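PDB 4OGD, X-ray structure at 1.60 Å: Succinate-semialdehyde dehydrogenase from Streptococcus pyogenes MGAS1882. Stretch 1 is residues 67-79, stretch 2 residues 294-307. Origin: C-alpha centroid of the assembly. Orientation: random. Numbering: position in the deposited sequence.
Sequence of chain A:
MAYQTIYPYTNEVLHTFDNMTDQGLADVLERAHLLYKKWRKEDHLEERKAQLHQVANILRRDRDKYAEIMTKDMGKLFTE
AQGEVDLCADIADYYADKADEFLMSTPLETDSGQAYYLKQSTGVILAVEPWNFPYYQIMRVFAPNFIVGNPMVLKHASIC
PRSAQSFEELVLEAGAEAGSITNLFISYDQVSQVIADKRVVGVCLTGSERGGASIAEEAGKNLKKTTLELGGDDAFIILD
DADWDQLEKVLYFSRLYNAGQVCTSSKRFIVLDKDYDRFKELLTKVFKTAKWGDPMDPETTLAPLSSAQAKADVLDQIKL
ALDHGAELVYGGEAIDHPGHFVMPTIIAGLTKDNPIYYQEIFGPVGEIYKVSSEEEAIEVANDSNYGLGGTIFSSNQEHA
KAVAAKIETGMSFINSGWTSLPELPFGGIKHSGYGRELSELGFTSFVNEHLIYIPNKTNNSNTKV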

# COMPACT_ATOMS: atom_id res chain seq x y z
N ALA A 67 18.67 -19.70 -18.26
CA ALA A 67 19.29 -20.25 -17.06
C ALA A 67 20.77 -19.89 -17.01
O ALA A 67 21.27 -19.46 -15.97
N GLU A 68 21.48 -20.08 -18.12
CA GLU A 68 22.91 -19.77 -18.13
C GLU A 68 23.20 -18.28 -17.93
O GLU A 68 24.20 -17.91 -17.31
N ILE A 69 22.34 -17.42 -18.48
CA ILE A 69 22.49 -15.98 -18.31
C ILE A 69 22.48 -15.64 -16.82
O ILE A 69 23.29 -14.84 -16.34
N MET A 70 21.58 -16.28 -16.08
CA MET A 70 21.50 -16.02 -14.64
C MET A 70 22.73 -16.55 -13.89
O MET A 70 23.28 -15.86 -13.03
N THR A 71 23.16 -17.76 -14.22
CA THR A 71 24.36 -18.34 -13.61
C THR A 71 25.60 -17.47 -13.88
O THR A 71 26.39 -17.19 -12.96
N LYS A 72 25.77 -17.05 -15.12
CA LYS A 72 26.92 -16.21 -15.46
C LYS A 72 26.88 -14.82 -14.82
O LYS A 72 27.93 -14.24 -14.56
N ASP A 73 25.69 -14.30 -14.55
CA ASP A 73 25.55 -12.99 -13.89
C ASP A 73 25.85 -13.08 -12.40
O ASP A 73 26.68 -12.32 -11.86
N MET A 74 25.17 -13.98 -11.71
CA MET A 74 25.20 -13.94 -10.25
C MET A 74 25.61 -15.23 -9.56
O MET A 74 25.60 -15.30 -8.33
N GLY A 75 25.98 -16.24 -10.34
CA GLY A 75 26.65 -17.42 -9.80
C GLY A 75 25.84 -18.63 -9.41
O GLY A 75 26.43 -19.65 -9.05
N LYS A 76 24.51 -18.55 -9.45
CA LYS A 76 23.71 -19.65 -8.93
C LYS A 76 23.86 -20.91 -9.76
O LYS A 76 24.18 -20.84 -10.95
N LEU A 77 23.64 -22.05 -9.12
CA LEU A 77 23.68 -23.34 -9.81
C LEU A 77 22.81 -23.28 -11.06
O LEU A 77 21.71 -22.74 -11.04
N PHE A 78 23.33 -23.79 -12.17
CA PHE A 78 22.58 -23.84 -13.42
C PHE A 78 21.25 -24.56 -13.25
O PHE A 78 20.24 -24.16 -13.83
N THR A 79 21.24 -25.63 -12.45
CA THR A 79 20.01 -26.38 -12.20
C THR A 79 18.98 -25.52 -11.47
O THR A 79 17.78 -25.60 -11.76
N ASP A 294 32.10 -25.38 -9.69
CA ASP A 294 31.56 -24.81 -10.92
C ASP A 294 30.03 -24.89 -10.94
O ASP A 294 29.48 -25.98 -11.02
N PRO A 295 29.33 -23.74 -10.88
CA PRO A 295 27.86 -23.82 -10.86
C PRO A 295 27.24 -24.37 -12.15
O PRO A 295 26.07 -24.76 -12.14
N MET A 296 28.00 -24.44 -13.24
CA MET A 296 27.49 -25.06 -14.46
C MET A 296 27.56 -26.58 -14.41
O MET A 296 26.88 -27.26 -15.18
N ASP A 297 28.36 -27.12 -13.49
CA ASP A 297 28.57 -28.56 -13.37
C ASP A 297 27.41 -29.18 -12.60
O ASP A 297 27.11 -28.74 -11.49
N PRO A 298 26.76 -30.21 -13.17
CA PRO A 298 25.63 -30.86 -12.49
C PRO A 298 26.00 -31.50 -11.15
O PRO A 298 25.11 -31.72 -10.32
N GLU A 299 27.28 -31.79 -10.92
CA GLU A 299 27.73 -32.38 -9.66
C GLU A 299 27.80 -31.35 -8.53
O GLU A 299 27.86 -31.71 -7.36
N THR A 300 27.81 -30.07 -8.89
CA THR A 300 28.00 -29.00 -7.91
C THR A 300 26.72 -28.73 -7.13
O THR A 300 25.65 -28.55 -7.72
N THR A 301 26.83 -28.72 -5.81
CA THR A 301 25.65 -28.53 -4.97
C THR A 301 25.79 -27.32 -4.05
O THR A 301 24.95 -27.09 -3.18
N LEU A 302 26.86 -26.55 -4.24
CA LEU A 302 26.98 -25.26 -3.56
C LEU A 302 27.66 -24.24 -4.48
O LEU A 302 28.80 -24.43 -4.90
N ALA A 303 26.94 -23.17 -4.79
CA ALA A 303 27.42 -22.11 -5.68
C ALA A 303 28.30 -21.11 -4.93
O ALA A 303 28.23 -21.02 -3.71
N PRO A 304 29.14 -20.37 -5.67
CA PRO A 304 29.82 -19.23 -5.04
C PRO A 304 28.78 -18.15 -4.77
O PRO A 304 27.74 -18.14 -5.43
N LEU A 305 29.06 -17.25 -3.83
CA LEU A 305 28.16 -16.12 -3.61
C LEU A 305 28.23 -15.15 -4.79
O LEU A 305 29.12 -15.25 -5.63
N SER A 306 27.31 -14.20 -4.83
CA SER A 306 27.09 -13.39 -6.03
C SER A 306 28.12 -12.30 -6.31
O SER A 306 28.18 -11.78 -7.43
N SER A 307 28.92 -11.92 -5.31
CA SER A 307 29.95 -10.90 -5.52
C SER A 307 31.04 -11.01 -4.46
O SER A 307 30.87 -11.69 -3.46

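The apolar centre is built around Leu 77. Its CA-to-CB bond points sideways, but the m,t rotamer (chi1 -61°, chi2 -177°) carries the branch end into stretch 2: CD2 lies 3.9 Å from Ala 303 CB, 3.7 Å from Thr 300 CG2 and 4.2 Å from Pro 295 CB. Ala 303 and Pro 295 both point toward stretch 1, and their CB atoms also close on Gly 75 O, at 3.2 Å and 3.3 Å; that carbonyl oxygen finds no polar partner in the model. An ideal CB on Gly 75 would sit 3.3 Å from Pro 304 O, and at phi/psi 94/-7 it would also jam against Met 74 O, which by itself calls for glycine.

Outward, Met 296 folds back in an m,m,m rotamer, so that SD reaches Thr 71 CG2 (3.7 Å) and CE reaches Phe 78 CD1 (3.8 Å). Its SD lies 4.7 Å from the Phe 78 ring centroid, 50° off the normal. Thr 71, also m, turns OG1 to Lys 76 O (2.8 Å).

At the polar edge, Phe 78 N donates to Pro 295 O (2.9 Å, 177°), the sole direct hydrogen bond across the stretches. Water 1 donates to Met 74 O (2.7 Å) and Pro 304 O (2.8 Å); water 2 accepts from Thr 79 N (3.1 Å) and donates to Pro 295 O (2.9 Å).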

# COMPACT_ATOMS: atom_id res chain seq x y z
CB ALA A 67 19.11 -21.75 -17.00
CB GLU A 68 23.59 -20.30 -19.40
CG GLU A 68 25.08 -19.99 -19.42
CD GLU A 68 25.84 -20.70 -20.53
OE1 GLU A 68 25.23 -21.49 -21.28
OE2 GLU A 68 27.07 -20.47 -20.63
CB ILE A 69 21.38 -15.22 -19.04
CG1 ILE A 69 21.68 -15.18 -20.54
CG2 ILE A 69 21.24 -13.79 -18.50
CD1 ILE A 69 20.55 -14.62 -21.38
CB MET A 70 20.21 -16.59 -14.07
CG MET A 70 18.99 -15.86 -14.55
SD MET A 70 17.52 -16.39 -13.66
CE MET A 70 16.86 -17.62 -14.77
CB THR A 71 24.61 -19.76 -14.14
OG1 THR A 71 23.54 -20.62 -13.71
CG2 THR A 71 25.95 -20.30 -13.62
CB LYS A 72 27.12 -16.15 -16.99
CG LYS A 72 27.46 -17.51 -17.63
CD LYS A 72 28.82 -18.03 -17.18
CE LYS A 72 29.05 -19.50 -17.58
NZ LYS A 72 29.16 -19.69 -19.06
CB ASP A 73 24.12 -12.44 -14.04
CG ASP A 73 23.95 -11.51 -15.25
OD1 ASP A 73 24.92 -11.22 -15.99
OD2 ASP A 73 22.80 -11.06 -15.46
CB MET A 74 23.87 -13.38 -9.71
CG MET A 74 22.62 -14.04 -10.26
SD MET A 74 22.37 -15.71 -9.68
CE MET A 74 22.25 -15.42 -7.90
CB LYS A 76 22.23 -19.29 -8.78
CG LYS A 76 21.45 -19.10 -10.07
CD LYS A 76 19.95 -18.99 -9.78
CE LYS A 76 19.62 -17.80 -8.87
NZ LYS A 76 18.21 -17.85 -8.35
CB LEU A 77 23.18 -24.44 -8.89
CG LEU A 77 23.94 -24.68 -7.59
CD1 LEU A 77 23.33 -25.86 -6.85
CD2 LEU A 77 25.43 -24.89 -7.86
CB PHE A 78 23.43 -24.53 -14.49
CG PHE A 78 22.75 -24.69 -15.83
CD1 PHE A 78 22.57 -23.60 -16.68
CD2 PHE A 78 22.32 -25.94 -16.25
CE1 PHE A 78 21.96 -23.75 -17.92
CE2 PHE A 78 21.71 -26.10 -17.50
CZ PHE A 78 21.53 -25.01 -18.33
CB THR A 79 20.25 -27.68 -11.41
OG1 THR A 79 21.00 -27.40 -10.22
CG2 THR A 79 21.02 -28.68 -12.28
CB ASP A 294 32.15 -25.61 -12.09
CG ASP A 294 31.71 -25.10 -13.45
OD1 ASP A 294 30.87 -24.17 -13.52
OD2 ASP A 294 32.21 -25.65 -14.46
CB PRO A 295 27.42 -22.37 -10.62
CG PRO A 295 28.54 -21.55 -11.16
CD PRO A 295 29.80 -22.34 -10.84
CB MET A 296 28.22 -24.53 -15.70
CG MET A 296 27.96 -23.05 -16.01
SD MET A 296 26.25 -22.63 -16.42
CE MET A 296 26.09 -23.40 -18.03
CB ASP A 297 29.88 -28.81 -12.61
CG ASP A 297 30.34 -30.26 -12.65
OD1 ASP A 297 29.51 -31.20 -12.63
OD2 ASP A 297 31.57 -30.46 -12.68
CB PRO A 298 25.19 -31.94 -13.49
CG PRO A 298 26.39 -32.15 -14.38
CD PRO A 298 27.02 -30.80 -14.50
CB GLU A 299 29.11 -33.03 -9.83
CG GLU A 299 29.14 -34.27 -10.71
CD GLU A 299 30.55 -34.85 -10.86
OE1 GLU A 299 31.49 -34.36 -10.18
OE2 GLU A 299 30.73 -35.79 -11.66
CB THR A 300 28.49 -27.72 -8.58
OG1 THR A 300 29.72 -27.98 -9.27
CG2 THR A 300 28.71 -26.63 -7.54
CB THR A 301 25.31 -29.81 -4.16
OG1 THR A 301 26.41 -30.18 -3.33
CG2 THR A 301 24.98 -30.95 -5.11
CB LEU A 302 27.75 -25.38 -2.24
CG LEU A 302 27.78 -24.07 -1.44
CD1 LEU A 302 26.39 -23.73 -0.91
CD2 LEU A 302 28.77 -24.15 -0.30
CB ALA A 303 26.22 -21.39 -6.32
CB PRO A 304 30.78 -18.76 -6.13
CG PRO A 304 30.09 -19.14 -7.42
CD PRO A 304 29.40 -20.45 -7.13
CB LEU A 305 28.48 -15.41 -2.29
CG LEU A 305 28.43 -16.26 -1.01
CD1 LEU A 305 28.43 -15.37 0.23
CD2 LEU A 305 27.23 -17.19 -1.00
CB SER A 306 25.70 -12.77 -6.00
OG SER A 306 25.61 -11.84 -4.93
CB SER A 307 29.34 -9.49 -5.48
OG SER A 307 28.94 -9.14 -4.17
O HOH W 1 25.35 -16.99 -6.23
O HOH W 2 24.02 -26.81 -11.82